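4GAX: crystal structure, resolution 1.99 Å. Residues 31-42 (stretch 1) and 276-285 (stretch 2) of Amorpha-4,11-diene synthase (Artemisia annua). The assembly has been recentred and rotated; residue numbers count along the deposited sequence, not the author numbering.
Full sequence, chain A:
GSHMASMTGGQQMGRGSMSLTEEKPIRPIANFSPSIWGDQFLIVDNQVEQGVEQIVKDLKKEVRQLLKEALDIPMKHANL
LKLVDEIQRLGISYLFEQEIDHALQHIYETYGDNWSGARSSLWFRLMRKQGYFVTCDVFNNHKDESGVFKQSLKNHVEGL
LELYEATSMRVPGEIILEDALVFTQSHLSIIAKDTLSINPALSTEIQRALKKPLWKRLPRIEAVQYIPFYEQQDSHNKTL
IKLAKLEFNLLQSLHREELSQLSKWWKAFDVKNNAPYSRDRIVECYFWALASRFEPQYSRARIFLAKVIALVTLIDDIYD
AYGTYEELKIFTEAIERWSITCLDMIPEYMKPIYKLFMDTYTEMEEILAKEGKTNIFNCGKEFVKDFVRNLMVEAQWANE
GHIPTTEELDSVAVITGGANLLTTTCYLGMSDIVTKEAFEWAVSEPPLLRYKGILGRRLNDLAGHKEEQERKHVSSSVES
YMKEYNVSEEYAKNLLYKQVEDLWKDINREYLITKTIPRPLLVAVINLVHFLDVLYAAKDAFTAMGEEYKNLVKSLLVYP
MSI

Stretch 1, residues 31-42: NFSPSIWGDQFL
Stretch 2 276-285: PYSRDRIVEC

Residues 31-42 form an irregular segment that runs in the same sense as residues 276-285, with CA atoms 5.9 Å apart for Phe32 and Arg279, 5.7 Å for Ser35 and Asp280, and 7.8 Å for Trp37 and Val283. Together they bury 541 Å². Residues 32-35 are extended (phi -60° to -109°, psi 140° to 163°); Ile36 and Trp37 turn to psi near -10° and -20°, and a type II' turn follows from Trp37 to Gln40, with Gly38 at 62/-137. In the second stretch, extended Arg279 and Asp280 lead to Arg281, the N-cap residue of a helix beginning at Ile282.

Phe32 (m, chi2 102°) points toward the second stretch and lays its ring on the aliphatic part of Arg279. Arg279 CG lies 3.4 Å from the Phe32 ring centroid, almost on the normal, and the m, t, t, t chain extends past the ring so that NE is 3.3 Å from Phe32 CE2. The ring edge meets Tyr277 O, 3.4 Å from Phe32 CE1.

Water 1 joins the backbones, donating to Ser33 O (2.7 Å) and accepting from Asp280 N (3.1 Å). Arg281 points its CB away, but its m, m chain folds back, allowing NE to donate to Asp280 O (3.0 Å).

The t rotamer of Ser35 lets OG accept from Trp37 N (3.3 Å) while contacting water 2 at 2.6 Å; this water also donates to Glu284 OE1 (2.9 Å).

Buried Trp37 (m, chi2 101°) combines apolar and polar contacts. Val283 (t) places CG1 over its five-membered ring, 3.9 Å from the centroid, and CG2 3.6 Å from Trp37 CD1 and 3.8 Å from Phe41 CD2 (Phe41 chi1 m). At the indole edge, NE1 donates to Glu284 OE2 (3.1 Å, 152°); the m, p bend of Glu284 brings its carboxylate there.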

ATOM      1  N   ASN A  31     -23.311  17.923  -5.416  1.00 93.76           N
ATOM      2  CA  ASN A  31     -22.088  18.615  -5.815  1.00 86.10           C
ATOM      3  C   ASN A  31     -20.896  18.107  -5.013  1.00 83.28           C
ATOM      4  O   ASN A  31     -21.025  17.783  -3.830  1.00 87.55           O
ATOM      5  CB  ASN A  31     -22.214  20.134  -5.618  1.00 78.50           C
ATOM      6  CG  ASN A  31     -23.160  20.784  -6.619  1.00 72.33           C
ATOM      7  OD1 ASN A  31     -22.923  20.757  -7.826  1.00 67.33           O
ATOM      8  ND2 ASN A  31     -24.228  21.392  -6.113  1.00 73.71           N
ATOM      9  N   PHE A  32     -19.739  18.022  -5.661  1.00 67.97           N
ATOM     10  CA  PHE A  32     -18.499  17.721  -4.957  1.00 60.23           C
ATOM     11  C   PHE A  32     -17.638  18.976  -4.922  1.00 58.77           C
ATOM     12  O   PHE A  32     -17.682  19.797  -5.845  1.00 60.95           O
ATOM     13  CB  PHE A  32     -17.733  16.582  -5.638  1.00 57.03           C
ATOM     14  CG  PHE A  32     -18.351  15.223  -5.440  1.00 59.52           C
ATOM     15  CD1 PHE A  32     -19.094  14.633  -6.452  1.00 59.59           C
ATOM     16  CD2 PHE A  32     -18.181  14.532  -4.249  1.00 63.68           C
ATOM     17  CE1 PHE A  32     -19.658  13.381  -6.281  1.00 59.58           C
ATOM     18  CE2 PHE A  32     -18.744  13.278  -4.071  1.00 65.13           C
ATOM     19  CZ  PHE A  32     -19.483  12.704  -5.089  1.00 65.64           C
ATOM     20  N   SER A  33     -16.866  19.127  -3.851  1.00 56.48           N
ATOM     21  CA  SER A  33     -15.974  20.272  -3.701  1.00 58.97           C
ATOM     22  C   SER A  33     -14.897  20.259  -4.789  1.00 52.56           C
ATOM     23  O   SER A  33     -14.525  19.189  -5.281  1.00 47.16           O
ATOM     24  CB  SER A  33     -15.331  20.243  -2.311  1.00 65.46           C
ATOM     25  OG  SER A  33     -15.505  18.973  -1.700  1.00 68.32           O
ATOM     26  N   PRO A  34     -14.396  21.444  -5.177  1.00 47.29           N
ATOM     27  CA  PRO A  34     -13.299  21.479  -6.161  1.00 49.90           C
ATOM     28  C   PRO A  34     -12.015  20.825  -5.615  1.00 44.06           C
ATOM     29  O   PRO A  34     -11.916  20.613  -4.398  1.00 41.92           O
ATOM     30  CB  PRO A  34     -13.087  22.982  -6.411  1.00 52.49           C
ATOM     31  CG  PRO A  34     -13.724  23.676  -5.235  1.00 53.42           C
ATOM     32  CD  PRO A  34     -14.849  22.791  -4.783  1.00 52.04           C
ATOM     33  N   SER A  35     -11.068  20.469  -6.487  1.00 40.34           N
ATOM     34  CA  SER A  35      -9.786  19.939  -6.009  1.00 40.03           C
ATOM     35  C   SER A  35      -9.139  21.017  -5.142  1.00 39.88           C
ATOM     36  O   SER A  35      -9.223  22.216  -5.463  1.00 38.35           O
ATOM     37  CB  SER A  35      -8.859  19.593  -7.171  1.00 39.11           C
ATOM     38  OG  SER A  35      -7.565  19.228  -6.707  1.00 38.52           O
ATOM     39  N   ILE A  36      -8.520  20.612  -4.036  1.00 33.49           N
ATOM     40  CA  ILE A  36      -7.930  21.596  -3.132  1.00 34.98           C
ATOM     41  C   ILE A  36      -6.548  22.017  -3.630  1.00 45.33           C
ATOM     42  O   ILE A  36      -5.953  22.972  -3.125  1.00 37.33           O
ATOM     43  CB  ILE A  36      -7.852  21.072  -1.688  1.00 47.72           C
ATOM     44  CG1 ILE A  36      -6.831  19.938  -1.569  1.00 52.18           C
ATOM     45  CG2 ILE A  36      -9.227  20.614  -1.215  1.00 49.00           C
ATOM     46  CD1 ILE A  36      -5.669  20.268  -0.633  1.00 50.97           C
ATOM     47  N   TRP A  37      -6.058  21.314  -4.646  1.00 42.60           N
ATOM     48  CA  TRP A  37      -4.685  21.476  -5.101  1.00 38.36           C
ATOM     49  C   TRP A  37      -4.509  22.533  -6.192  1.00 37.41           C
ATOM     50  O   TRP A  37      -3.397  23.007  -6.429  1.00 47.66           O
ATOM     51  CB  TRP A  37      -4.156  20.126  -5.572  1.00 32.95           C
ATOM     52  CG  TRP A  37      -4.305  19.089  -4.510  1.00 35.60           C
ATOM     53  CD1 TRP A  37      -5.276  18.126  -4.423  1.00 32.99           C
ATOM     54  CD2 TRP A  37      -3.474  18.928  -3.351  1.00 35.08           C
ATOM     55  NE1 TRP A  37      -5.090  17.371  -3.287  1.00 36.39           N
ATOM     56  CE2 TRP A  37      -3.989  17.840  -2.615  1.00 35.77           C
ATOM     57  CE3 TRP A  37      -2.341  19.592  -2.872  1.00 35.44           C
ATOM     58  CZ2 TRP A  37      -3.410  17.407  -1.421  1.00 35.40           C
ATOM     59  CZ3 TRP A  37      -1.769  19.160  -1.688  1.00 35.49           C
ATOM     60  CH2 TRP A  37      -2.303  18.079  -0.977  1.00 30.64           C
ATOM     61  N   GLY A  38      -5.597  22.910  -6.855  1.00 38.59           N
ATOM     62  CA  GLY A  38      -5.509  23.901  -7.918  1.00 42.06           C
ATOM     63  C   GLY A  38      -4.640  23.442  -9.079  1.00 42.05           C
ATOM     64  O   GLY A  38      -4.720  22.285  -9.495  1.00 43.86           O
ATOM     65  N   ASP A  39      -3.799  24.338  -9.592  1.00 44.51           N
ATOM     66  CA  ASP A  39      -2.971  24.041 -10.764  1.00 49.38           C
ATOM     67  C   ASP A  39      -1.484  23.818 -10.440  1.00 45.45           C
ATOM     68  O   ASP A  39      -0.639  23.812 -11.349  1.00 39.71           O
ATOM     69  CB  ASP A  39      -3.111  25.157 -11.808  1.00 58.82           C
ATOM     70  CG  ASP A  39      -4.508  25.225 -12.414  1.00 81.58           C
ATOM     71  OD1 ASP A  39      -4.984  26.352 -12.686  1.00 90.31           O
ATOM     72  OD2 ASP A  39      -5.125  24.155 -12.626  1.00 85.38           O
ATOM     73  N   GLN A  40      -1.167  23.622  -9.160  1.00 37.73           N
ATOM     74  CA  GLN A  40       0.231  23.568  -8.718  1.00 42.08           C
ATOM     75  C   GLN A  40       1.020  22.370  -9.264  1.00 36.88           C
ATOM     76  O   GLN A  40       2.258  22.401  -9.326  1.00 38.07           O
ATOM     77  CB  GLN A  40       0.318  23.596  -7.186  1.00 41.22           C
ATOM     78  CG  GLN A  40      -0.013  22.271  -6.502  1.00 40.93           C
ATOM     79  CD  GLN A  40       0.003  22.377  -4.980  1.00 43.91           C
ATOM     80  OE1 GLN A  40      -1.018  22.674  -4.352  1.00 47.02           O
ATOM     81  NE2 GLN A  40       1.163  22.132  -4.384  1.00 34.30           N
ATOM     82  N   PHE A  41       0.313  21.315  -9.659  1.00 32.04           N
ATOM     83  CA  PHE A  41       0.989  20.123 -10.162  1.00 33.27           C
ATOM     84  C   PHE A  41       0.972  20.009 -11.683  1.00 32.97           C
ATOM     85  O   PHE A  41       1.568  19.082 -12.235  1.00 27.85           O
ATOM     86  CB  PHE A  41       0.373  18.847  -9.568  1.00 30.72           C
ATOM     87  CG  PHE A  41       0.477  18.752  -8.066  1.00 33.10           C
ATOM     88  CD1 PHE A  41       1.717  18.642  -7.443  1.00 27.68           C
ATOM     89  CD2 PHE A  41      -0.672  18.732  -7.278  1.00 26.12           C
ATOM     90  CE1 PHE A  41       1.812  18.530  -6.055  1.00 29.25           C
ATOM     91  CE2 PHE A  41      -0.587  18.631  -5.897  1.00 30.23           C
ATOM     92  CZ  PHE A  41       0.658  18.521  -5.281  1.00 34.20           C
ATOM     93  N   LEU A  42       0.290  20.933 -12.357  1.00 32.75           N
ATOM     94  CA  LEU A  42       0.077  20.827 -13.806  1.00 30.99           C
ATOM     95  C   LEU A  42       1.390  20.905 -14.593  1.00 39.76           C
ATOM     96  O   LEU A  42       1.694  20.042 -15.423  1.00 35.08           O
ATOM     97  CB  LEU A  42      -0.899  21.914 -14.283  1.00 44.42           C
ATOM     98  CG  LEU A  42      -1.556  21.747 -15.662  1.00 58.36           C
ATOM     99  CD1 LEU A  42      -0.746  22.406 -16.770  1.00 66.10           C
ATOM    100  CD2 LEU A  42      -1.806  20.275 -15.992  1.00 52.77           C
ATOM    101  N   PRO A 276     -20.278  15.989 -14.696  1.00 39.17           N
ATOM    102  CA  PRO A 276     -20.513  16.905 -13.571  1.00 44.04           C
ATOM    103  C   PRO A 276     -21.071  16.192 -12.336  1.00 48.08           C
ATOM    104  O   PRO A 276     -21.080  16.746 -11.230  1.00 45.59           O
ATOM    105  CB  PRO A 276     -21.528  17.897 -14.141  1.00 43.37           C
ATOM    106  CG  PRO A 276     -22.277  17.098 -15.158  1.00 41.64           C
ATOM    107  CD  PRO A 276     -21.285  16.144 -15.762  1.00 39.76           C
ATOM    108  N   TYR A 277     -21.534  14.966 -12.533  1.00 48.56           N
ATOM    109  CA  TYR A 277     -21.990  14.137 -11.431  1.00 56.63           C
ATOM    110  C   TYR A 277     -20.820  13.643 -10.567  1.00 49.73           C
ATOM    111  O   TYR A 277     -21.011  13.282  -9.404  1.00 48.07           O
ATOM    112  CB  TYR A 277     -22.774  12.939 -11.974  1.00 57.74           C
ATOM    113  CG  TYR A 277     -22.007  12.149 -13.004  1.00 52.86           C
ATOM    114  CD1 TYR A 277     -21.120  11.156 -12.615  1.00 60.71           C
ATOM    115  CD2 TYR A 277     -22.157  12.402 -14.362  1.00 56.76           C
ATOM    116  CE1 TYR A 277     -20.410  10.441 -13.535  1.00 59.55           C
ATOM    117  CE2 TYR A 277     -21.448  11.678 -15.301  1.00 54.81           C
ATOM    118  CZ  TYR A 277     -20.575  10.702 -14.875  1.00 64.04           C
ATOM    119  OH  TYR A 277     -19.855   9.973 -15.782  1.00 62.55           O
ATOM    120  N   SER A 278     -19.613  13.625 -11.129  1.00 35.16           N
ATOM    121  CA  SER A 278     -18.471  13.032 -10.424  1.00 26.91           C
ATOM    122  C   SER A 278     -17.476  14.039  -9.836  1.00 31.85           C
ATOM    123  O   SER A 278     -17.729  15.248  -9.825  1.00 32.14           O
ATOM    124  CB  SER A 278     -17.749  12.018 -11.317  1.00 46.43           C
ATOM    125  OG  SER A 278     -17.373  12.620 -12.542  1.00 67.51           O
ATOM    126  N   ARG A 279     -16.332  13.521  -9.388  1.00 42.91           N
ATOM    127  CA  ARG A 279     -15.358  14.284  -8.616  1.00 51.77           C
ATOM    128  C   ARG A 279     -14.123  14.669  -9.423  1.00 47.16           C
ATOM    129  O   ARG A 279     -13.738  13.970 -10.361  1.00 46.88           O
ATOM    130  CB  ARG A 279     -14.900  13.445  -7.420  1.00 57.58           C
ATOM    131  CG  ARG A 279     -16.028  12.756  -6.679  1.00 66.33           C
ATOM    132  CD  ARG A 279     -15.535  11.583  -5.842  1.00 65.02           C
ATOM    133  NE  ARG A 279     -16.656  10.928  -5.174  1.00 66.34           N
ATOM    134  CZ  ARG A 279     -16.562   9.825  -4.442  1.00 73.31           C
ATOM    135  NH1 ARG A 279     -15.387   9.230  -4.275  1.00 76.15           N
ATOM    136  NH2 ARG A 279     -17.651   9.313  -3.879  1.00 74.96           N
ATOM    137  N   ASP A 280     -13.493  15.772  -9.031  1.00 31.09           N
ATOM    138  CA  ASP A 280     -12.220  16.199  -9.613  1.00 31.66           C
ATOM    139  C   ASP A 280     -11.100  15.797  -8.638  1.00 33.33           C
ATOM    140  O   ASP A 280     -10.716  16.589  -7.758  1.00 28.53           O
ATOM    141  CB  ASP A 280     -12.234  17.715  -9.834  1.00 36.17           C
ATOM    142  CG  ASP A 280     -11.009  18.218 -10.585  1.00 48.17           C
ATOM    143  OD1 ASP A 280     -10.282  17.389 -11.179  1.00 47.40           O
ATOM    144  OD2 ASP A 280     -10.777  19.452 -10.592  1.00 49.21           O
ATOM    145  N   ARG A 281     -10.585  14.576  -8.792  1.00 28.81           N
ATOM    146  CA  ARG A 281      -9.674  13.985  -7.802  1.00 24.35           C
ATOM    147  C   ARG A 281      -8.434  13.318  -8.382  1.00 27.23           C
ATOM    148  O   ARG A 281      -8.002  12.260  -7.884  1.00 25.77           O
ATOM    149  CB  ARG A 281     -10.420  12.949  -6.950  1.00 31.53           C
ATOM    150  CG  ARG A 281     -11.548  13.538  -6.093  1.00 37.19           C
ATOM    151  CD  ARG A 281     -10.995  14.499  -5.049  1.00 49.52           C
ATOM    152  NE  ARG A 281     -11.666  15.799  -5.079  1.00 59.79           N
ATOM    153  CZ  ARG A 281     -12.767  16.091  -4.396  1.00 60.84           C
ATOM    154  NH1 ARG A 281     -13.332  15.175  -3.625  1.00 69.74           N
ATOM    155  NH2 ARG A 281     -13.304  17.298  -4.481  1.00 62.86           N
ATOM    156  N   ILE A 282      -7.826  13.921  -9.399  1.00 27.37           N
ATOM    157  CA  ILE A 282      -6.682  13.246 -10.023  1.00 28.28           C
ATOM    158  C   ILE A 282      -5.498  13.072  -9.054  1.00 26.30           C
ATOM    159  O   ILE A 282      -4.795  12.060  -9.097  1.00 23.66           O
ATOM    160  CB  ILE A 282      -6.252  13.903 -11.354  1.00 25.88           C
ATOM    161  CG1 ILE A 282      -5.454  12.909 -12.199  1.00 22.54           C
ATOM    162  CG2 ILE A 282      -5.452  15.172 -11.114  1.00 30.46           C
ATOM    163  CD1 ILE A 282      -6.205  11.591 -12.491  1.00 28.44           C
ATOM    164  N   VAL A 283      -5.301  14.035  -8.151  1.00 24.63           N
ATOM    165  CA  VAL A 283      -4.181  13.962  -7.211  1.00 22.96           C
ATOM    166  C   VAL A 283      -4.385  12.765  -6.296  1.00 23.97           C
ATOM    167  O   VAL A 283      -3.459  11.991  -6.026  1.00 26.97           O
ATOM    168  CB  VAL A 283      -4.047  15.249  -6.362  1.00 25.61           C
ATOM    169  CG1 VAL A 283      -2.939  15.078  -5.305  1.00 25.82           C
ATOM    170  CG2 VAL A 283      -3.753  16.447  -7.258  1.00 29.34           C
ATOM    171  N   GLU A 284      -5.625  12.605  -5.859  1.00 23.66           N
ATOM    172  CA  GLU A 284      -6.032  11.480  -5.028  1.00 30.99           C
ATOM    173  C   GLU A 284      -5.870  10.119  -5.718  1.00 29.60           C
ATOM    174  O   GLU A 284      -5.451   9.141  -5.094  1.00 26.45           O
ATOM    175  CB  GLU A 284      -7.472  11.694  -4.547  1.00 23.16           C
ATOM    176  CG  GLU A 284      -7.617  12.841  -3.520  1.00 37.63           C
ATOM    177  CD  GLU A 284      -7.474  14.260  -4.109  1.00 42.17           C
ATOM    178  OE1 GLU A 284      -7.566  14.440  -5.347  1.00 31.41           O
ATOM    179  OE2 GLU A 284      -7.266  15.212  -3.320  1.00 45.93           O
ATOM    180  N   CYS A 285      -6.182  10.043  -7.006  1.00 23.85           N
ATOM    181  CA  CYS A 285      -6.018   8.772  -7.721  1.00 23.50           C
ATOM    182  C   CYS A 285      -4.535   8.451  -7.843  1.00 19.63           C
ATOM    183  O   CYS A 285      -4.119   7.302  -7.687  1.00 18.65           O
ATOM    184  CB  CYS A 285      -6.650   8.840  -9.110  1.00 25.12           C
ATOM    185  SG  CYS A 285      -8.453   9.105  -9.085  1.00 28.82           S
TER
HETATM  186  O   HOH W   1     -14.968  18.208  -7.797  1.00 42.90           O
HETATM  187  O   HOH W   2      -7.295  16.656  -7.183  1.00 33.08           O